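Local coordinates for protein spherulin-4 (Aspergillus clavatus, PDB 5C5G) that probably acts as a glycoside hydrolase with a (beta/alpha) barrel fold, its Aspergillus fumigatus counterpart being required for the biosynthesis of the polysaccharide galactosaminogalactan, at residues Q120-A124 / D125-Y129; S212-R215 / G216-K219. All coordinates share one frame; numbering follows the deposited sequence.

In the fold
Both contacts lie on the outer layer of an eight-stranded parallel barrel, each at the start of a helix. Contact 1 comes first along the chain: it spans the loop after strand 112-116 and the first turn of helix 124-139. Contact 2 follows in series and lies wholly on a helix, in the first turns of 212-224, between strands 198-203 and 227-230. Their centres are 36 Å apart and their nearest atoms about 20 Å, so they do not touch. Contact 1 is a surface feature, whereas contact 2 is partly buried against neighbouring helices. Both lie away from the N-acetyl-D-galactosamine site of Y15, Y76, D116 and E172, and belong to the helical shell around the barrel.

Contact 1: Q120-A124 / D125-Y129; sequences QQYDA and DILAY
D123 OD2 receives two backbone N-H groups from the first turn of the helix that follows it. D125 N lies 2.9 Å from D123 OD2 and approaches from above the carboxylate plane, 45° out of it; I126 N adds a weak, longer bond to D123 OD2 at 3.4 Å. The torsion that sets CG anti to the residue's own N (chi1 179°) brings D123 OD2 within reach of these two N-H groups. The D125 carboxylate stands nearby, its plane turned 80° from that of D123, with D123 OD2 and D125 OD2 4.2 Å apart; the nearness of two like charges may be somewhat unfavourable, though the helix N-terminus would probably offset it. Main-chain bonds continue the turn, L127 N to D123 O at 2.9 Å and then A128 N to A124 O. Apolar contacts flank the cap. I126 CD1 lies against D123 CB at 3.8 Å, while L127 CD2 sits near the plane of the Y122 ring, at its edge, 4.2 Å from Y122 OH. Y161 anchors the approach through its hydroxyl, hydrogen-bonded to Q121 O and D123 N, and R160 makes a cation-pi contact with Y122. The whole is an aspartate N-cap, starting helix 124-139 after the fourth barrel strand.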
loop_
_atom_site.group_PDB
_atom_site.type_symbol
_atom_site.label_atom_id
_atom_site.label_comp_id
_atom_site.label_asym_id
_atom_site.label_seq_id
_atom_site.Cartn_x
_atom_site.Cartn_y
_atom_site.Cartn_z
ATOM N N GLN A 120 -2.116 -8.846 -14.694
ATOM C CA GLN A 120 -2.291 -7.748 -15.635
ATOM C C GLN A 120 -3.259 -8.088 -16.732
ATOM O O GLN A 120 -3.986 -7.222 -17.204
ATOM C CB GLN A 120 -0.974 -7.416 -16.322
ATOM C CG GLN A 120 0.005 -6.618 -15.515
ATOM C CD GLN A 120 1.286 -6.429 -16.291
ATOM O OE1 GLN A 120 2.167 -7.286 -16.251
ATOM N NE2 GLN A 120 1.376 -5.340 -17.050
ATOM N N GLN A 121 -3.225 -9.323 -17.209
ATOM C CA GLN A 121 -3.972 -9.679 -18.396
ATOM C C GLN A 121 -5.455 -9.834 -18.087
ATOM O O GLN A 121 -5.829 -10.442 -17.097
ATOM C CB GLN A 121 -3.424 -10.980 -19.004
ATOM C CG GLN A 121 -1.904 -10.991 -19.180
ATOM C CD GLN A 121 -1.387 -12.219 -19.919
ATOM O OE1 GLN A 121 -2.164 -13.032 -20.425
ATOM N NE2 GLN A 121 -0.063 -12.358 -19.983
ATOM N N TYR A 122 -6.295 -9.318 -18.969
ATOM C CA TYR A 122 -7.722 -9.495 -18.814
ATOM C C TYR A 122 -8.147 -10.922 -19.126
ATOM O O TYR A 122 -7.755 -11.499 -20.145
ATOM C CB TYR A 122 -8.515 -8.548 -19.705
ATOM C CG TYR A 122 -9.976 -8.799 -19.545
ATOM C CD1 TYR A 122 -10.667 -8.259 -18.475
ATOM C CD2 TYR A 122 -10.653 -9.637 -20.415
ATOM C CE1 TYR A 122 -12.011 -8.521 -18.305
ATOM C CE2 TYR A 122 -11.986 -9.908 -20.247
ATOM C CZ TYR A 122 -12.660 -9.344 -19.193
ATOM O OH TYR A 122 -13.999 -9.605 -19.023
ATOM N N ASP A 123 -8.976 -11.467 -18.245
ATOM C CA ASP A 123 -9.678 -12.717 -18.478
ATOM C C ASP A 123 -10.925 -12.680 -17.611
ATOM O O ASP A 123 -10.876 -12.255 -16.466
ATOM C CB ASP A 123 -8.790 -13.906 -18.124
ATOM C CG ASP A 123 -9.487 -15.229 -18.333
ATOM O OD1 ASP A 123 -9.399 -15.777 -19.444
ATOM O OD2 ASP A 123 -10.127 -15.713 -17.371
ATOM N N ALA A 124 -12.050 -13.119 -18.160
ATOM C CA ALA A 124 -13.326 -13.043 -17.447
ATOM C C ALA A 124 -13.321 -13.834 -16.145
ATOM O O ALA A 124 -13.934 -13.404 -15.153
ATOM C CB ALA A 124 -14.466 -13.518 -18.349
ATOM N N ASP A 125 -12.610 -14.960 -16.124
ATOM C CA ASP A 125 -12.558 -15.787 -14.915
ATOM C C ASP A 125 -11.738 -15.084 -13.844
ATOM O O ASP A 125 -12.019 -15.181 -12.647
ATOM C CB ASP A 125 -11.931 -17.159 -15.184
ATOM C CG ASP A 125 -12.825 -18.070 -15.996
ATOM O OD1 ASP A 125 -13.980 -17.689 -16.266
ATOM O OD2 ASP A 125 -12.363 -19.178 -16.349
ATOM N N ILE A 126 -10.688 -14.389 -14.264
ATOM C CA ILE A 126 -9.887 -13.631 -13.323
ATOM C C ILE A 126 -10.700 -12.476 -12.758
ATOM O O ILE A 126 -10.668 -12.211 -11.562
ATOM C CB ILE A 126 -8.600 -13.097 -13.961
ATOM C CG1 ILE A 126 -7.698 -14.274 -14.338
ATOM C CG2 ILE A 126 -7.886 -12.141 -13.024
ATOM C CD1 ILE A 126 -6.473 -13.892 -15.136
ATOM N N LEU A 127 -11.434 -11.780 -13.619
ATOM C CA LEU A 127 -12.287 -10.705 -13.136
ATOM C C LEU A 127 -13.261 -11.232 -12.076
ATOM O O LEU A 127 -13.450 -10.612 -11.044
ATOM C CB LEU A 127 -13.045 -10.050 -14.291
ATOM C CG LEU A 127 -13.982 -8.916 -13.873
ATOM C CD1 LEU A 127 -13.231 -7.738 -13.269
ATOM C CD2 LEU A 127 -14.831 -8.457 -15.046
ATOM N N ALA A 128 -13.869 -12.390 -12.320
ATOM C CA ALA A 128 -14.799 -12.977 -11.362
ATOM C C ALA A 128 -14.119 -13.307 -10.029
ATOM O O ALA A 128 -14.686 -13.102 -8.949
ATOM C CB ALA A 128 -15.454 -14.233 -11.958
ATOM N N TYR A 129 -12.892 -13.798 -10.108
ATOM C CA TYR A 129 -12.094 -14.117 -8.929
ATOM C C TYR A 129 -11.822 -12.858 -8.135
ATOM O O TYR A 129 -12.030 -12.836 -6.916
ATOM C CB TYR A 129 -10.796 -14.767 -9.399
ATOM C CG TYR A 129 -9.684 -15.116 -8.419
ATOM C CD1 TYR A 129 -8.775 -14.162 -7.993
ATOM C CD2 TYR A 129 -9.464 -16.432 -8.039
ATOM C CE1 TYR A 129 -7.721 -14.500 -7.167
ATOM C CE2 TYR A 129 -8.407 -16.777 -7.216
ATOM C CZ TYR A 129 -7.542 -15.806 -6.790
ATOM O OH TYR A 129 -6.473 -16.139 -6.003
#

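Contact 2: S212-R215 / G216-K219; sequences SDLR and GLVK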
loop_
_atom_site.group_PDB
_atom_site.type_symbol
_atom_site.label_atom_id
_atom_site.label_comp_id
_atom_site.label_asym_id
_atom_site.label_seq_id
_atom_site.Cartn_x
_atom_site.Cartn_y
_atom_site.Cartn_z
ATOM N N SER A 212 14.913 20.462 -4.127
ATOM C CA SER A 212 13.930 20.833 -5.134
ATOM C C SER A 212 13.762 19.757 -6.205
ATOM O O SER A 212 12.704 19.679 -6.826
ATOM C CB SER A 212 14.280 22.173 -5.765
ATOM O OG SER A 212 15.575 22.162 -6.336
ATOM N N ASP A 213 14.780 18.935 -6.458
ATOM C CA ASP A 213 14.645 17.847 -7.423
ATOM C C ASP A 213 13.624 16.820 -6.917
ATOM O O ASP A 213 12.813 16.293 -7.691
ATOM C CB ASP A 213 15.977 17.130 -7.689
ATOM C CG ASP A 213 16.978 17.955 -8.472
ATOM O OD1 ASP A 213 16.694 19.100 -8.881
ATOM O OD2 ASP A 213 18.102 17.436 -8.683
ATOM N N LEU A 214 13.657 16.527 -5.623
ATOM C CA LEU A 214 12.698 15.605 -5.029
ATOM C C LEU A 214 11.300 16.238 -4.999
ATOM O O LEU A 214 10.295 15.559 -5.227
ATOM C CB LEU A 214 13.125 15.205 -3.613
ATOM C CG LEU A 214 12.228 14.167 -2.930
ATOM C CD1 LEU A 214 12.148 12.856 -3.717
ATOM C CD2 LEU A 214 12.751 13.909 -1.524
ATOM N N ARG A 215 11.229 17.528 -4.697
ATOM C CA ARG A 215 9.958 18.237 -4.735
ATOM C C ARG A 215 9.316 18.065 -6.109
ATOM O O ARG A 215 8.114 17.784 -6.205
ATOM C CB ARG A 215 10.144 19.712 -4.421
ATOM C CG ARG A 215 8.841 20.503 -4.399
ATOM C CD ARG A 215 9.130 21.923 -3.957
ATOM N NE ARG A 215 7.919 22.731 -3.797
ATOM C CZ ARG A 215 7.235 22.861 -2.660
ATOM N NH1 ARG A 215 7.632 22.243 -1.553
ATOM N NH2 ARG A 215 6.142 23.614 -2.629
ATOM N N GLY A 216 10.086 18.253 -7.174
ATOM C CA GLY A 216 9.560 18.113 -8.517
ATOM C C GLY A 216 9.041 16.712 -8.783
ATOM O O GLY A 216 7.968 16.550 -9.362
ATOM N N LEU A 217 9.782 15.694 -8.362
ATOM C CA LEU A 217 9.330 14.318 -8.541
ATOM C C LEU A 217 8.013 14.076 -7.810
ATOM O O LEU A 217 7.082 13.519 -8.391
ATOM C CB LEU A 217 10.398 13.341 -8.071
ATOM C CG LEU A 217 9.998 11.855 -8.121
ATOM C CD1 LEU A 217 9.660 11.418 -9.517
ATOM C CD2 LEU A 217 11.110 10.994 -7.548
ATOM N N VAL A 218 7.929 14.488 -6.555
ATOM C CA VAL A 218 6.701 14.278 -5.797
ATOM C C VAL A 218 5.517 14.975 -6.468
ATOM O O VAL A 218 4.440 14.385 -6.580
ATOM C CB VAL A 218 6.879 14.707 -4.337
ATOM C CG1 VAL A 218 5.566 14.677 -3.583
ATOM C CG2 VAL A 218 7.887 13.788 -3.642
ATOM N N LYS A 219 5.697 16.214 -6.911
ATOM C CA LYS A 219 4.626 16.917 -7.598
ATOM C C LYS A 219 4.183 16.170 -8.853
ATOM O O LYS A 219 2.991 16.032 -9.120
ATOM C CB LYS A 219 5.099 18.314 -7.968
ATOM C CG LYS A 219 4.044 19.142 -8.645
ATOM C CD LYS A 219 4.469 20.590 -8.762
ATOM C CE LYS A 219 3.423 21.417 -9.458
ATOM N NZ LYS A 219 3.807 22.857 -9.465
#
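The first turns of helix 212-224, the helical part of a beta-alpha-beta unit between strands 198-203 and 227-230, bring L214 against L217 and V218. L214 CD1 lies 4.4 Å from L217 CD2 and equally far from V218 CG2, so these apolar branches meet loosely along one flank. V218 CG2, set beside its own backbone N by the torsion that leaves CG1 anti to it (chi1 172°), also rests 3.4 Å from L214 O. That carbonyl is simultaneously the acceptor for V218 N at 2.9 Å, in a nearly straight bond (171° at the hydrogen). The same i to i+4 pattern of an alpha-helix links G216 N to S212 O and L217 N to D213 O. It continues with K219 N, 3.0 Å from R215 O. In the barrel's outer layer this flank is buried between neighbours: L214 and V218 pack on L251 of helix 245-252, and L217 reaches Y175 and F178 of helix 175-180. R215, which also touches L251, and K219 run out as extended chains toward the N-terminal segment. There R215 NH2 donates to the carbonyl oxygen of H2 and K219 NZ to that of M3, while V218 and R215 both touch M4.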